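Local coordinates for protein shikimate dehydrogenase (NADP(+)) (Peptoclostridium difficile, PDB 5DZS) that probably catalyses the reversible NADPH-linked reduction of 3-dehydroshikimate to shikimate on the chorismate pathway to aromatic amino acids, at residues Leu72-Pro77 and Glu92-Gly97; Val85-Leu90 and Tyr98-Phe103. All coordinates share one frame; numbering follows the deposited sequence. Where two conformers were deposited one is given.

Overall arrangement
From the N terminus, the chain first reaches residues 72-77, which hold the short edge strand 74-75. Helix 77-82 follows, then strand 87-91, which turns back as strand 94-98. Interaction 1 closes the loop from 72-77 to 92-97 by pairing the edge strand with strand 94-98 in parallel. Interaction 2 closes the shorter loop from 85-90 to 98-103, around the hairpin turn. The segments alternate along the chain, so the two contacts cross. They share one mixed sheet of the substrate-binding domain, where strand 94-98 lies between 74-75 and 87-91. Interaction 1 lies at the sheet edge; interaction 2 leads into helix 101-111 and the predicted shikimate site.

Interaction 1 (Leu72-Pro77 and Glu92-Gly97); sequences LDFISP and ENMLYG
Phe74 and Tyr96 lie side by side on one face of the sheet and point the same way. Both have CG anti to the carbonyl carbon. Phe74 CD2 sits over one face of the Tyr96 ring, offset toward its rim, 3.4 Å from Tyr96 CZ. The ring planes meet obliquely at 32°. Met94 bends at chi2 and again at chi3 (-85°). This brings the methyl Met94 CE against both Phe74 and Asp73, 3.3 Å from Phe74 CE2. The Met94 side chain crosses that of Asp73 at about a right angle.

Asp73 turns its carboxylate toward the neighbouring strand 94-98. Asp73 OD2 uses the anti lone pair to accept from Leu95 N at 2.8 Å, in a nearly straight bond (168°). Leu95 O accepts in return from both Asp73 N and Phe74 N. Further along, Gly97 N donates to Phe74 O, and Ser76 N reaches Gly97 O at 2.8 Å. These bonds make a short parallel ladder, with Phe74 beside Tyr96 and Ile75 beside Gly97. Leu72 CD1 packs against the backbone at Gly97 CA, 3.8 Å away. Leu72 CD2 meets Leu95 CB, their side chains crossing at about a right angle.

The contact adds strand 74-75 to the edge of the mixed sheet, next to strand 94-98. Leu95 packs on helix 46-53, and Leu72 and Leu95 both touch Ile88 of strand 87-91. Lys80 of the second subunit packs on Phe74 and Tyr96. Ser76 immediately precedes helix 77-82, and its OG bonds to Glu78.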
loop_
_atom_site.group_PDB
_atom_site.type_symbol
_atom_site.label_atom_id
_atom_site.label_comp_id
_atom_site.label_asym_id
_atom_site.label_seq_id
_atom_site.Cartn_x
_atom_site.Cartn_y
_atom_site.Cartn_z
ATOM N N LEU B 72 -10.761 15.319 -0.170
ATOM C CA LEU B 72 -10.297 14.078 -0.752
ATOM C C LEU B 72 -11.429 13.150 -1.172
ATOM O O LEU B 72 -12.541 13.201 -0.634
ATOM C CB LEU B 72 -9.362 13.370 0.253
ATOM C CG LEU B 72 -8.289 14.277 0.846
ATOM C CD1 LEU B 72 -7.407 13.506 1.810
ATOM C CD2 LEU B 72 -7.443 14.935 -0.245
ATOM N N ASP B 73 -11.151 12.292 -2.152
ATOM C CA ASP B 73 -12.118 11.384 -2.650
ATOM C C ASP B 73 -12.211 10.090 -1.850
ATOM O O ASP B 73 -13.309 9.568 -1.642
ATOM C CB ASP B 73 -11.837 11.092 -4.114
ATOM C CG ASP B 73 -11.925 12.334 -4.957
ATOM O OD1 ASP B 73 -13.098 12.741 -5.236
ATOM O OD2 ASP B 73 -10.898 12.895 -5.379
ATOM N N PHE B 74 -11.056 9.593 -1.390
ATOM C CA PHE B 74 -10.987 8.359 -0.656
ATOM C C PHE B 74 -9.992 8.543 0.467
ATOM O O PHE B 74 -8.954 9.159 0.260
ATOM C CB PHE B 74 -10.542 7.193 -1.554
ATOM C CG PHE B 74 -11.394 7.019 -2.771
ATOM C CD1 PHE B 74 -12.650 6.452 -2.661
ATOM C CD2 PHE B 74 -10.946 7.442 -4.023
ATOM C CE1 PHE B 74 -13.457 6.304 -3.789
ATOM C CE2 PHE B 74 -11.743 7.273 -5.126
ATOM C CZ PHE B 74 -12.986 6.728 -5.010
ATOM N N ILE B 75 -10.323 8.034 1.638
ATOM C CA ILE B 75 -9.470 8.085 2.813
ATOM C C ILE B 75 -9.183 6.678 3.321
ATOM O O ILE B 75 -10.099 5.885 3.591
ATOM C CB ILE B 75 -10.081 8.958 3.906
ATOM C CG1 ILE B 75 -10.330 10.371 3.321
ATOM C CG2 ILE B 75 -9.147 9.013 5.106
ATOM C CD1 ILE B 75 -10.977 11.353 4.262
ATOM N N SER B 76 -7.899 6.354 3.409
ATOM C CA SER B 76 -7.475 5.028 3.862
ATOM C C SER B 76 -7.942 4.808 5.306
ATOM O O SER B 76 -8.016 5.738 6.095
ATOM C CB SER B 76 -5.963 4.942 3.662
ATOM O OG SER B 76 -5.471 3.653 3.946
ATOM N N PRO B 77 -8.288 3.570 5.696
ATOM C CA PRO B 77 -8.836 3.320 7.014
ATOM C C PRO B 77 -8.008 3.793 8.192
ATOM O O PRO B 77 -8.571 4.261 9.157
ATOM C CB PRO B 77 -9.026 1.802 7.031
ATOM C CG PRO B 77 -9.221 1.418 5.605
ATOM C CD PRO B 77 -8.338 2.370 4.836
ATOM N N GLU B 92 -5.868 8.869 -11.503
ATOM C CA GLU B 92 -7.066 8.971 -12.330
ATOM C C GLU B 92 -7.994 10.107 -11.873
ATOM O O GLU B 92 -9.207 9.951 -11.747
ATOM C CB GLU B 92 -7.780 7.615 -12.408
ATOM C CG GLU B 92 -7.037 6.559 -13.236
ATOM C CD GLU B 92 -5.846 5.892 -12.553
ATOM O OE1 GLU B 92 -6.014 5.318 -11.448
ATOM O OE2 GLU B 92 -4.748 5.851 -13.173
ATOM N N ASN B 93 -7.382 11.253 -11.602
ATOM C CA ASN B 93 -8.056 12.486 -11.229
ATOM C C ASN B 93 -8.790 12.464 -9.894
ATOM O O ASN B 93 -9.638 13.332 -9.625
ATOM C CB ASN B 93 -9.018 12.935 -12.358
ATOM C CG ASN B 93 -9.164 14.436 -12.435
ATOM O OD1 ASN B 93 -8.181 15.171 -12.371
ATOM N ND2 ASN B 93 -10.395 14.895 -12.611
ATOM N N MET B 94 -8.428 11.483 -9.057
ATOM C CA MET B 94 -8.993 11.318 -7.730
ATOM C C MET B 94 -7.877 11.457 -6.707
ATOM O O MET B 94 -6.716 11.168 -7.001
ATOM C CB MET B 94 -9.640 9.936 -7.588
ATOM C CG MET B 94 -10.803 9.705 -8.526
ATOM S SD MET B 94 -12.212 10.752 -8.137
ATOM C CE MET B 94 -12.998 9.764 -6.889
ATOM N N LEU B 95 -8.230 11.920 -5.515
ATOM C CA LEU B 95 -7.276 12.063 -4.421
ATOM C C LEU B 95 -7.552 11.070 -3.297
ATOM O O LEU B 95 -8.674 10.983 -2.795
ATOM C CB LEU B 95 -7.277 13.490 -3.852
ATOM C CG LEU B 95 -6.897 14.570 -4.869
ATOM C CD1 LEU B 95 -6.985 15.945 -4.202
ATOM C CD2 LEU B 95 -5.540 14.349 -5.467
ATOM N N TYR B 96 -6.495 10.350 -2.913
ATOM C CA TYR B 96 -6.498 9.340 -1.857
ATOM C C TYR B 96 -5.660 9.838 -0.711
ATOM O O TYR B 96 -4.504 10.263 -0.913
ATOM C CB TYR B 96 -5.888 8.031 -2.362
ATOM C CG TYR B 96 -6.698 7.324 -3.433
ATOM C CD1 TYR B 96 -6.743 7.796 -4.738
ATOM C CD2 TYR B 96 -7.370 6.163 -3.142
ATOM C CE1 TYR B 96 -7.500 7.150 -5.692
ATOM C CE2 TYR B 96 -8.092 5.506 -4.102
ATOM C CZ TYR B 96 -8.168 6.009 -5.361
ATOM O OH TYR B 96 -8.887 5.346 -6.358
ATOM N N GLY B 97 -6.210 9.798 0.479
ATOM C CA GLY B 97 -5.527 10.231 1.690
ATOM C C GLY B 97 -5.074 9.089 2.582
ATOM O O GLY B 97 -5.852 8.148 2.840
#

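Interaction 2 (Val85-Leu90 and Tyr98-Phe103); sequences VNTILL and YNTDYF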
loop_
_atom_site.group_PDB
_atom_site.type_symbol
_atom_site.label_atom_id
_atom_site.label_comp_id
_atom_site.label_asym_id
_atom_site.label_seq_id
_atom_site.Cartn_x
_atom_site.Cartn_y
_atom_site.Cartn_z
ATOM N N VAL B 85 -4.830 13.323 7.799
ATOM C CA VAL B 85 -4.106 12.867 6.632
ATOM C C VAL B 85 -2.791 13.609 6.489
ATOM O O VAL B 85 -2.773 14.834 6.602
ATOM C CB VAL B 85 -4.974 13.072 5.375
ATOM C CG1 VAL B 85 -4.167 13.049 4.071
ATOM C CG2 VAL B 85 -6.062 12.017 5.361
ATOM N N ASN B 86 -1.683 12.895 6.248
ATOM C CA ASN B 86 -0.403 13.549 5.952
ATOM C C ASN B 86 0.196 13.167 4.613
ATOM O O ASN B 86 1.271 13.665 4.285
ATOM C CB ASN B 86 0.607 13.315 7.062
ATOM C CG ASN B 86 1.164 11.923 7.068
ATOM O OD1 ASN B 86 0.713 11.027 6.356
ATOM N ND2 ASN B 86 2.186 11.735 7.884
ATOM N N THR B 87 -0.495 12.330 3.837
ATOM C CA THR B 87 0.023 11.845 2.548
ATOM C C THR B 87 -1.156 11.750 1.593
ATOM O O THR B 87 -2.149 11.096 1.917
ATOM C CB THR B 87 0.719 10.481 2.719
ATOM O OG1 THR B 87 1.821 10.608 3.641
ATOM C CG2 THR B 87 1.235 9.932 1.398
ATOM N N ILE B 88 -1.046 12.391 0.440
ATOM C CA ILE B 88 -2.091 12.365 -0.582
ATOM C C ILE B 88 -1.503 11.808 -1.886
ATOM O O ILE B 88 -0.368 12.186 -2.266
ATOM C CB ILE B 88 -2.660 13.776 -0.838
ATOM C CG1 ILE B 88 -3.398 14.280 0.416
ATOM C CG2 ILE B 88 -3.590 13.828 -2.058
ATOM C CD1 ILE B 88 -3.814 15.737 0.386
ATOM N N LEU B 89 -2.262 10.969 -2.568
ATOM C CA LEU B 89 -1.885 10.376 -3.855
ATOM C C LEU B 89 -2.958 10.744 -4.878
ATOM O O LEU B 89 -4.157 10.585 -4.620
ATOM C CB LEU B 89 -1.819 8.863 -3.736
ATOM C CG LEU B 89 -1.654 8.065 -5.037
ATOM C CD1 LEU B 89 -0.405 8.386 -5.841
ATOM C CD2 LEU B 89 -1.689 6.582 -4.701
ATOM N N LEU B 90 -2.534 11.214 -6.048
ATOM C CA LEU B 90 -3.402 11.479 -7.204
ATOM C C LEU B 90 -3.345 10.300 -8.168
ATOM O O LEU B 90 -2.278 9.932 -8.648
ATOM C CB LEU B 90 -2.921 12.737 -7.954
ATOM C CG LEU B 90 -3.604 13.043 -9.290
ATOM C CD1 LEU B 90 -5.038 13.498 -9.080
ATOM C CD2 LEU B 90 -2.783 14.121 -10.035
ATOM N N TYR B 98 -3.852 9.213 3.106
ATOM C CA TYR B 98 -3.234 8.234 3.985
ATOM C C TYR B 98 -2.597 8.940 5.162
ATOM O O TYR B 98 -2.408 10.166 5.139
ATOM C CB TYR B 98 -2.124 7.454 3.243
ATOM C CG TYR B 98 -2.554 6.801 1.962
ATOM C CD1 TYR B 98 -2.639 7.520 0.770
ATOM C CD2 TYR B 98 -2.875 5.465 1.918
ATOM C CE1 TYR B 98 -3.056 6.928 -0.388
ATOM C CE2 TYR B 98 -3.241 4.855 0.726
ATOM C CZ TYR B 98 -3.317 5.613 -0.435
ATOM O OH TYR B 98 -3.708 5.012 -1.630
ATOM N N ASN B 99 -2.248 8.181 6.186
ATOM C CA ASN B 99 -1.557 8.753 7.328
ATOM C C ASN B 99 -0.425 7.866 7.739
ATOM O O ASN B 99 -0.643 6.741 8.225
ATOM C CB ASN B 99 -2.509 8.984 8.478
ATOM C CG ASN B 99 -1.845 9.745 9.607
ATOM O OD1 ASN B 99 -0.739 9.374 10.035
ATOM N ND2 ASN B 99 -2.488 10.784 10.086
ATOM N N THR B 100 0.793 8.346 7.566
ATOM C CA THR B 100 1.924 7.578 7.993
ATOM C C THR B 100 2.367 7.928 9.439
ATOM O O THR B 100 3.416 7.405 9.878
ATOM C CB THR B 100 3.069 7.894 7.124
ATOM O OG1 THR B 100 3.397 9.282 7.367
ATOM C CG2 THR B 100 2.751 7.615 5.627
ATOM N N ASP B 101 1.623 8.767 10.186
ATOM C CA ASP B 101 2.052 9.143 11.571
ATOM C C ASP B 101 2.145 7.973 12.566
ATOM O O ASP B 101 3.099 7.915 13.376
ATOM C CB ASP B 101 1.177 10.270 12.184
ATOM C CG ASP B 101 1.591 11.667 11.729
ATOM O OD1 ASP B 101 2.711 11.829 11.217
ATOM O OD2 ASP B 101 0.794 12.623 11.919
ATOM N N TYR B 102 1.158 7.081 12.578
ATOM C CA TYR B 102 1.201 5.910 13.464
ATOM C C TYR B 102 2.412 5.046 13.079
ATOM O O TYR B 102 3.171 4.620 13.946
ATOM C CB TYR B 102 -0.118 5.120 13.359
ATOM C CG TYR B 102 -0.314 3.921 14.259
ATOM C CD1 TYR B 102 0.315 2.699 13.985
ATOM C CD2 TYR B 102 -1.204 3.968 15.313
ATOM C CE1 TYR B 102 0.103 1.592 14.776
ATOM C CE2 TYR B 102 -1.432 2.853 16.104
ATOM C CZ TYR B 102 -0.768 1.668 15.825
ATOM O OH TYR B 102 -0.998 0.566 16.614
ATOM N N PHE B 103 2.588 4.798 11.783
ATOM C CA PHE B 103 3.721 3.996 11.292
ATOM C C PHE B 103 5.088 4.554 11.694
ATOM O O PHE B 103 5.948 3.804 12.200
ATOM C CB PHE B 103 3.664 3.827 9.769
ATOM C CG PHE B 103 4.949 3.338 9.192
ATOM C CD1 PHE B 103 5.212 1.975 9.099
ATOM C CD2 PHE B 103 5.933 4.230 8.821
ATOM C CE1 PHE B 103 6.429 1.525 8.605
ATOM C CE2 PHE B 103 7.147 3.784 8.335
ATOM C CZ PHE B 103 7.394 2.428 8.230
HETATM O O HOH W 1 3.195 14.171 9.534
HETATM O O HOH W 2 4.175 10.672 5.316
#
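A classic beta bulge opens the antiparallel pairing of strand 87-91 with strand 94-98. Asn86 and Thr87 both face Tyr98, and Tyr98 O accepts from the backbone N of each. Tyr98 N returns a bond to Thr87 O at 2.8 Å, nearly along the C=O axis.

Asn86 is a predicted shikimate-binding residue. Its CG takes the crowded position between the backbone N and the carbonyl carbon (chi1 74°), which carries the amide to the turn before helix 101-111. There both ends of the amide are held. Asn86 OD1 accepts from Thr100 N at 2.9 Å and from Thr87 OG1; the two donors lie out of the amide plane, on opposite sides of it, neither on a lone pair. Asn86 ND2 donates to Thr100 OG1 at 2.8 Å, with the acceptor close to the amide plane. These bonds fix the rotation of the amide. Thr100 OG1 also sits in the crowded position (chi1 65°), where it meets Asn86 ND2. Thr100 CG2 rests 3.7 Å from Thr87 OG1.

Tyr98 has CG anti to the carbonyl carbon. Its ring runs alongside Leu89, with Tyr98 CE1 4.1 Å from Leu89 CB, and Thr87 O lies at the ring edge in plane. In the turn, Asn99 has CG anti to the backbone N, and Asn99 OD1 accepts from Asp101 N across a very short 2.4 Å, an Asx turn. Asp101, also predicted to bind shikimate, accepts a hydrogen bond from Gln239 NE2 at OD1 and forms a salt bridge through OD2 with Lys65, the predicted proton acceptor. The Asn86 amide and Asp101 carboxylate planes are 69° apart. One water links them, accepting from Asn86 ND2 at 3.1 Å and donating to Asp101 OD1 at 2.9 Å.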